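Local coordinates for thermostable monoacylglycerol lipase (Bacillus, PDB 4LHE), which hydrolyses monoacylglycerols, releasing the fatty acid from its glycerol ester, and has an alpha/beta hydrolase fold, at residues V21-V26 with A46-C51; A40-K45 with M236-S241. All coordinates share one frame; numbering follows the deposited sequence.

How the contacts relate
Both contacts are largely buried and lie on the same side of the chain's centre, their own centres about 9 Å apart. They share one piece of the alpha/beta hydrolase fold: contact 1 joins strands 21-26 and 49-52, and contact 2 sets helix 37-45, which connects those strands, against helix 234-247 near the end of the chain. Contact 1 is held by backbone hydrogen bonds inside the sheet, with side chains on both faces; contact 2 is side-chain packing between helices, with one buried water-linked polar spot. The two meet directly: V50 CG2 packs on A40 O at 3.6 Å, and Y48 N probably bonds to Y43 O at 3.0 Å.

Contact 1 (V21-V26 with A46-C51); sequences VGVLLV and AGYTVC
V21 and Y48 stand side by side and point the same way. The methyl that lies anti to the backbone N of V21 (chi1 -178°), CG1, is the one that meets the edge of the tyrosine ring, 3.4 Å from Y48 CE1. The next backbone atoms take up the pairing: T49 N donates to V21 O, the most bent of four bonds at 142°, and V23 N returns one to T49 O at 2.7 Å. T49 O also takes a C-H...O contact from G22, whose CA is 3.1 Å away. Further on the bonds straighten, C51 N to V23 O and then L25 N to C51 O, 2.9 Å and 170°. This is the parallel pairing of a beta-alpha-beta crossover of the alpha/beta hydrolase sheet, with helix 37-45 as the connection. On the face of V23 and V50, L25 CD1 meets V50 CG1 at 3.9 Å, and helix 37-45 packs there through A40 and Y43. On the other face L24 CD1 lies 3.8 Å from C51 SG, and the L24 side chain also packs on V77 and L84 of helix 70-87. The chain enters strand 49-52 through G47, whose positive phi closes the preceding helix in a Schellman motif. Outside the pair, T49 OG1 is hydrogen-bonded to G19 O and N18 N, while strand 90-96 continues the sheet beyond strand 21-26.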
ATOM      1  N   VAL A  21      -8.549   2.453 -18.879  1.00 31.17           N
ATOM      2  CA  VAL A  21      -8.126   3.009 -17.601  1.00 30.34           C
ATOM      3  C   VAL A  21      -7.674   1.888 -16.645  1.00 29.60           C
ATOM      4  O   VAL A  21      -8.380   0.886 -16.482  1.00 29.63           O
ATOM      5  CB  VAL A  21      -9.237   3.828 -16.948  1.00 30.93           C
ATOM      6  CG1 VAL A  21      -8.721   4.431 -15.651  1.00 29.89           C
ATOM      7  CG2 VAL A  21      -9.686   4.936 -17.889  1.00 32.12           C
ATOM      8  N   GLY A  22      -6.512   2.063 -16.017  1.00 28.77           N
ATOM      9  CA  GLY A  22      -5.937   1.025 -15.172  1.00 27.94           C
ATOM     10  C   GLY A  22      -5.789   1.416 -13.715  1.00 26.90           C
ATOM     11  O   GLY A  22      -5.572   2.578 -13.388  1.00 26.85           O
ATOM     12  N   VAL A  23      -5.942   0.441 -12.827  1.00 26.27           N
ATOM     13  CA  VAL A  23      -5.662   0.672 -11.422  1.00 25.20           C
ATOM     14  C   VAL A  23      -4.615  -0.327 -10.915  1.00 24.29           C
ATOM     15  O   VAL A  23      -4.809  -1.547 -10.995  1.00 24.34           O
ATOM     16  CB  VAL A  23      -6.926   0.583 -10.536  1.00 24.21           C
ATOM     17  CG1 VAL A  23      -6.580   1.015  -9.131  1.00 23.49           C
ATOM     18  CG2 VAL A  23      -8.031   1.478 -11.072  1.00 25.51           C
ATOM     19  N   LEU A  24      -3.511   0.208 -10.397  1.00 24.86           N
ATOM     20  CA  LEU A  24      -2.487  -0.591  -9.719  1.00 24.33           C
ATOM     21  C   LEU A  24      -2.808  -0.560  -8.225  1.00 23.37           C
ATOM     22  O   LEU A  24      -2.975   0.533  -7.657  1.00 23.20           O
ATOM     23  CB  LEU A  24      -1.115   0.058  -9.946  1.00 24.40           C
ATOM     24  CG  LEU A  24       0.099  -0.635  -9.342  1.00 24.90           C
ATOM     25  CD1 LEU A  24       0.270  -1.958  -9.987  1.00 25.45           C
ATOM     26  CD2 LEU A  24       1.366   0.214  -9.524  1.00 25.39           C
ATOM     27  N   LEU A  25      -2.902  -1.729  -7.586  1.00 23.10           N
ATOM     28  CA  LEU A  25      -3.158  -1.779  -6.136  1.00 23.39           C
ATOM     29  C   LEU A  25      -1.984  -2.378  -5.355  1.00 23.64           C
ATOM     30  O   LEU A  25      -1.519  -3.477  -5.666  1.00 25.17           O
ATOM     31  CB  LEU A  25      -4.426  -2.576  -5.838  1.00 22.88           C
ATOM     32  CG  LEU A  25      -5.733  -2.058  -6.443  1.00 22.65           C
ATOM     33  CD1 LEU A  25      -5.960  -2.666  -7.816  1.00 23.06           C
ATOM     34  CD2 LEU A  25      -6.908  -2.388  -5.529  1.00 22.03           C
ATOM     35  N   VAL A  26      -1.508  -1.662  -4.343  1.00 24.23           N
ATOM     36  CA  VAL A  26      -0.292  -2.076  -3.659  1.00 24.56           C
ATOM     37  C   VAL A  26      -0.563  -2.438  -2.206  1.00 24.11           C
ATOM     38  O   VAL A  26      -0.930  -1.568  -1.406  1.00 23.36           O
ATOM     39  CB  VAL A  26       0.798  -0.997  -3.743  1.00 24.34           C
ATOM     40  CG1 VAL A  26       2.158  -1.598  -3.373  1.00 24.65           C
ATOM     41  CG2 VAL A  26       0.865  -0.403  -5.168  1.00 23.50           C
ATOM     42  N   ALA A  46     -16.212  -2.574 -12.294  1.00 29.18           N
ATOM     43  CA  ALA A  46     -16.634  -1.273 -12.803  1.00 29.60           C
ATOM     44  C   ALA A  46     -16.041  -0.970 -14.181  1.00 30.03           C
ATOM     45  O   ALA A  46     -16.310   0.078 -14.740  1.00 30.62           O
ATOM     46  CB  ALA A  46     -16.265  -0.192 -11.835  1.00 28.31           C
ATOM     47  N   GLY A  47     -15.186  -1.849 -14.700  1.00 30.24           N
ATOM     48  CA  GLY A  47     -14.671  -1.666 -16.052  1.00 31.03           C
ATOM     49  C   GLY A  47     -13.188  -1.370 -16.165  1.00 30.37           C
ATOM     50  O   GLY A  47     -12.654  -1.237 -17.269  1.00 31.32           O
ATOM     51  N   TYR A  48     -12.501  -1.308 -15.033  1.00 29.11           N
ATOM     52  CA  TYR A  48     -11.093  -0.955 -15.042  1.00 29.00           C
ATOM     53  C   TYR A  48     -10.197  -2.165 -15.258  1.00 28.60           C
ATOM     54  O   TYR A  48     -10.502  -3.267 -14.822  1.00 28.16           O
ATOM     55  CB  TYR A  48     -10.731  -0.239 -13.736  1.00 28.43           C
ATOM     56  CG  TYR A  48     -11.450   1.085 -13.601  1.00 29.17           C
ATOM     57  CD1 TYR A  48     -10.989   2.199 -14.278  1.00 29.26           C
ATOM     58  CD2 TYR A  48     -12.590   1.217 -12.815  1.00 28.95           C
ATOM     59  CE1 TYR A  48     -11.630   3.412 -14.179  1.00 29.80           C
ATOM     60  CE2 TYR A  48     -13.249   2.444 -12.715  1.00 29.19           C
ATOM     61  CZ  TYR A  48     -12.753   3.533 -13.414  1.00 29.76           C
ATOM     62  OH  TYR A  48     -13.353   4.774 -13.341  1.00 29.86           O
ATOM     63  N   THR A  49      -9.109  -1.955 -15.982  1.00 28.71           N
ATOM     64  CA  THR A  49      -8.010  -2.903 -15.970  1.00 28.49           C
ATOM     65  C   THR A  49      -7.347  -2.751 -14.603  1.00 26.94           C
ATOM     66  O   THR A  49      -7.141  -1.636 -14.113  1.00 26.78           O
ATOM     67  CB  THR A  49      -7.051  -2.611 -17.115  1.00 29.08           C
ATOM     68  OG1 THR A  49      -7.748  -2.854 -18.347  1.00 29.94           O
ATOM     69  CG2 THR A  49      -5.823  -3.500 -17.058  1.00 29.08           C
ATOM     70  N   VAL A  50      -7.033  -3.879 -13.985  1.00 27.57           N
ATOM     71  CA  VAL A  50      -6.614  -3.897 -12.595  1.00 26.07           C
ATOM     72  C   VAL A  50      -5.353  -4.746 -12.461  1.00 26.64           C
ATOM     73  O   VAL A  50      -5.263  -5.822 -13.053  1.00 27.45           O
ATOM     74  CB  VAL A  50      -7.765  -4.448 -11.745  1.00 26.04           C
ATOM     75  CG1 VAL A  50      -7.256  -5.194 -10.556  1.00 25.62           C
ATOM     76  CG2 VAL A  50      -8.709  -3.310 -11.335  1.00 25.42           C
ATOM     77  N   CYS A  51      -4.367  -4.250 -11.719  1.00 25.82           N
ATOM     78  CA  CYS A  51      -3.152  -5.028 -11.443  1.00 25.77           C
ATOM     79  C   CYS A  51      -2.855  -5.035  -9.941  1.00 25.81           C
ATOM     80  O   CYS A  51      -2.645  -3.981  -9.328  1.00 25.12           O
ATOM     81  CB  CYS A  51      -1.960  -4.467 -12.236  1.00 26.74           C
ATOM     82  SG  CYS A  51      -0.323  -5.176 -11.831  1.00 28.08           S
TER

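Contact 2 (A40-K45 with M236-S241); sequences AEAYAK and MIIERS
A42 and Y43 bring helix 37-45 up against I238 and S241 of helix 234-247, two helices on the same face of the alpha/beta hydrolase sheet. The segment axes run in roughly the same direction, 35° apart, and come no closer than 10.4 Å, so side chains make the junction. The apolar part centres on I238. Its CG2 branch, anti to the backbone N, reaches the CB of A42 at 3.7 Å, with CD1 of the same isoleucine also close to that methyl. CG2 also approaches Y43 CE1, at 4.1 Å, where the tyrosine and isoleucine side chains pass each other at a slant. Close by, I238 O lies at the edge of the Y43 ring, near its plane. At the far end of that ring Y43 OH comes into van der Waals contact with S241 CB, 3.2 Å away. In the aromatic part, F245 adds an edge-to-face ring contact to Y43, whose ring also packs on V23 and L25 of strand 21-26. The polar group opens with a water that bridges the two side chains, hydrogen-bonded to Y43 OH at 2.7 Å and donating to S241 OG. The serine hydroxyl is turned back into its own helix: OG, anti to the carbonyl carbon (chi1 -60°), donates to I237 O at 2.6 Å. That carbonyl oxygen also accepts S241 N, and the two donors come to it from opposite faces of the carbonyl plane, with OG tilted 25° out of it.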
ATOM      1  N   ALA A  40      -9.717  -4.471  -5.703  1.00 23.38           N
ATOM      2  CA  ALA A  40      -9.345  -4.855  -7.064  1.00 23.44           C
ATOM      3  C   ALA A  40     -10.532  -5.460  -7.824  1.00 24.47           C
ATOM      4  O   ALA A  40     -10.785  -5.110  -8.995  1.00 24.75           O
ATOM      5  CB  ALA A  40      -8.196  -5.832  -7.018  1.00 24.12           C
ATOM      6  N   GLU A  41     -11.258  -6.357  -7.160  1.00 24.78           N
ATOM      7  CA  GLU A  41     -12.428  -6.990  -7.758  1.00 25.28           C
ATOM      8  C   GLU A  41     -13.551  -6.006  -8.077  1.00 25.83           C
ATOM      9  O   GLU A  41     -14.111  -6.045  -9.178  1.00 26.41           O
ATOM     10  CB  GLU A  41     -12.920  -8.180  -6.911  1.00 26.00           C
ATOM     11  CG  GLU A  41     -11.927  -9.363  -6.908  1.00 26.46           C
ATOM     12  CD  GLU A  41     -12.377 -10.539  -6.045  1.00 28.07           C
ATOM     13  OE1 GLU A  41     -13.524 -10.522  -5.545  1.00 28.80           O
ATOM     14  OE2 GLU A  41     -11.588 -11.501  -5.878  1.00 28.79           O
ATOM     15  N   ALA A  42     -13.871  -5.120  -7.132  1.00 25.49           N
ATOM     16  CA  ALA A  42     -14.822  -4.026  -7.390  1.00 26.27           C
ATOM     17  C   ALA A  42     -14.427  -3.071  -8.533  1.00 26.22           C
ATOM     18  O   ALA A  42     -15.303  -2.630  -9.291  1.00 26.58           O
ATOM     19  CB  ALA A  42     -15.101  -3.244  -6.123  1.00 25.51           C
ATOM     20  N   TYR A  43     -13.139  -2.743  -8.669  1.00 24.65           N
ATOM     21  CA  TYR A  43     -12.720  -1.840  -9.756  1.00 26.13           C
ATOM     22  C   TYR A  43     -12.757  -2.547 -11.122  1.00 26.76           C
ATOM     23  O   TYR A  43     -13.094  -1.938 -12.143  1.00 27.60           O
ATOM     24  CB  TYR A  43     -11.333  -1.221  -9.491  1.00 25.28           C
ATOM     25  CG  TYR A  43     -11.201  -0.490  -8.155  1.00 24.70           C
ATOM     26  CD1 TYR A  43     -12.311   0.036  -7.502  1.00 25.08           C
ATOM     27  CD2 TYR A  43      -9.961  -0.353  -7.546  1.00 23.67           C
ATOM     28  CE1 TYR A  43     -12.181   0.694  -6.274  1.00 24.08           C
ATOM     29  CE2 TYR A  43      -9.826   0.295  -6.335  1.00 23.08           C
ATOM     30  CZ  TYR A  43     -10.936   0.811  -5.701  1.00 23.78           C
ATOM     31  OH  TYR A  43     -10.779   1.447  -4.479  1.00 22.88           O
ATOM     32  N   ALA A  44     -12.407  -3.827 -11.122  1.00 26.10           N
ATOM     33  CA  ALA A  44     -12.483  -4.652 -12.323  1.00 27.80           C
ATOM     34  C   ALA A  44     -13.935  -4.760 -12.803  1.00 28.60           C
ATOM     35  O   ALA A  44     -14.223  -4.640 -13.997  1.00 28.78           O
ATOM     36  CB  ALA A  44     -11.899  -6.023 -12.043  1.00 27.20           C
ATOM     37  N   LYS A  45     -14.855  -4.973 -11.866  1.00 28.48           N
ATOM     38  CA  LYS A  45     -16.278  -5.025 -12.208  1.00 29.75           C
ATOM     39  C   LYS A  45     -16.802  -3.675 -12.741  1.00 30.82           C
ATOM     40  O   LYS A  45     -17.715  -3.626 -13.573  1.00 31.08           O
ATOM     41  CB  LYS A  45     -17.112  -5.530 -11.020  1.00 29.90           C
ATOM     42  CG  LYS A  45     -18.632  -5.459 -11.241  1.00 32.28           C
ATOM     43  CD  LYS A  45     -19.095  -6.336 -12.427  1.00 34.70           C
ATOM     44  CE  LYS A  45     -20.105  -5.627 -13.347  1.00 35.40           C
ATOM     45  NZ  LYS A  45     -21.399  -5.306 -12.668  1.00 35.52           N
ATOM     46  N   MET A 236     -17.089   2.327   1.581  1.00 33.88           N
ATOM     47  CA  MET A 236     -16.830   3.752   1.430  1.00 34.48           C
ATOM     48  C   MET A 236     -15.517   4.015   0.652  1.00 33.72           C
ATOM     49  O   MET A 236     -15.469   4.856  -0.252  1.00 33.36           O
ATOM     50  CB  MET A 236     -16.817   4.426   2.807  1.00 36.24           C
ATOM     51  CG  MET A 236     -16.352   5.864   2.774  1.00 38.03           C
ATOM     52  SD  MET A 236     -16.521   6.754   4.334  1.00 40.90           S
ATOM     53  CE  MET A 236     -16.243   8.429   3.737  1.00 38.93           C
ATOM     54  N   ILE A 237     -14.466   3.277   0.978  1.00 32.75           N
ATOM     55  CA  ILE A 237     -13.221   3.379   0.213  1.00 31.74           C
ATOM     56  C   ILE A 237     -13.411   3.062  -1.263  1.00 30.34           C
ATOM     57  O   ILE A 237     -12.877   3.756  -2.134  1.00 29.91           O
ATOM     58  CB  ILE A 237     -12.138   2.437   0.773  1.00 31.26           C
ATOM     59  CG1 ILE A 237     -11.810   2.806   2.224  1.00 32.17           C
ATOM     60  CG2 ILE A 237     -10.871   2.497  -0.095  1.00 29.92           C
ATOM     61  CD1 ILE A 237     -10.846   1.787   2.910  1.00 31.40           C
ATOM     62  N   ILE A 238     -14.163   2.001  -1.548  1.00 29.91           N
ATOM     63  CA  ILE A 238     -14.401   1.594  -2.920  1.00 28.79           C
ATOM     64  C   ILE A 238     -15.221   2.644  -3.696  1.00 29.41           C
ATOM     65  O   ILE A 238     -14.866   3.009  -4.819  1.00 28.65           O
ATOM     66  CB  ILE A 238     -15.067   0.195  -2.978  1.00 28.47           C
ATOM     67  CG1 ILE A 238     -14.033  -0.906  -2.668  1.00 26.78           C
ATOM     68  CG2 ILE A 238     -15.710  -0.035  -4.340  1.00 26.99           C
ATOM     69  CD1 ILE A 238     -14.635  -2.285  -2.289  1.00 26.41           C
ATOM     70  N   GLU A 239     -16.299   3.128  -3.090  1.00 30.74           N
ATOM     71  CA  GLU A 239     -17.223   4.061  -3.741  1.00 31.85           C
ATOM     72  C   GLU A 239     -16.589   5.447  -3.955  1.00 32.24           C
ATOM     73  O   GLU A 239     -16.761   6.065  -5.014  1.00 31.87           O
ATOM     74  CB  GLU A 239     -18.530   4.135  -2.914  1.00 33.10           C
ATOM     75  CG  GLU A 239     -19.521   5.231  -3.287  1.00 35.50           C
ATOM     76  CD  GLU A 239     -20.796   5.197  -2.422  1.00 38.42           C
ATOM     77  OE1 GLU A 239     -20.811   4.487  -1.380  1.00 36.84           O
ATOM     78  OE2 GLU A 239     -21.785   5.877  -2.794  1.00 38.74           O
ATOM     79  N   ARG A 240     -15.826   5.925  -2.971  1.00 32.63           N
ATOM     80  CA  ARG A 240     -15.134   7.204  -3.119  1.00 33.36           C
ATOM     81  C   ARG A 240     -13.982   7.134  -4.123  1.00 32.19           C
ATOM     82  O   ARG A 240     -13.699   8.115  -4.813  1.00 32.37           O
ATOM     83  CB  ARG A 240     -14.631   7.718  -1.765  1.00 35.23           C
ATOM     84  CG  ARG A 240     -15.728   8.244  -0.861  1.00 37.25           C
ATOM     85  CD  ARG A 240     -16.157   9.664  -1.252  1.00 39.18           C
ATOM     86  NE  ARG A 240     -16.254  10.515  -0.067  1.00 41.28           N
ATOM     87  CZ  ARG A 240     -15.498  11.586   0.138  1.00 40.75           C
ATOM     88  NH1 ARG A 240     -14.604  11.948  -0.776  1.00 40.11           N
ATOM     89  NH2 ARG A 240     -15.634  12.294   1.250  1.00 42.57           N
ATOM     90  N   SER A 241     -13.312   5.986  -4.201  1.00 30.52           N
ATOM     91  CA  SER A 241     -12.231   5.827  -5.163  1.00 29.49           C
ATOM     92  C   SER A 241     -12.767   5.798  -6.602  1.00 29.12           C
ATOM     93  O   SER A 241     -12.186   6.407  -7.508  1.00 29.31           O
ATOM     94  CB  SER A 241     -11.413   4.560  -4.853  1.00 27.90           C
ATOM     95  OG  SER A 241     -10.846   4.623  -3.550  1.00 28.78           O
TER
HETATM   96  O   HOH W   1      -8.597   2.914  -3.978  1.00 25.60           O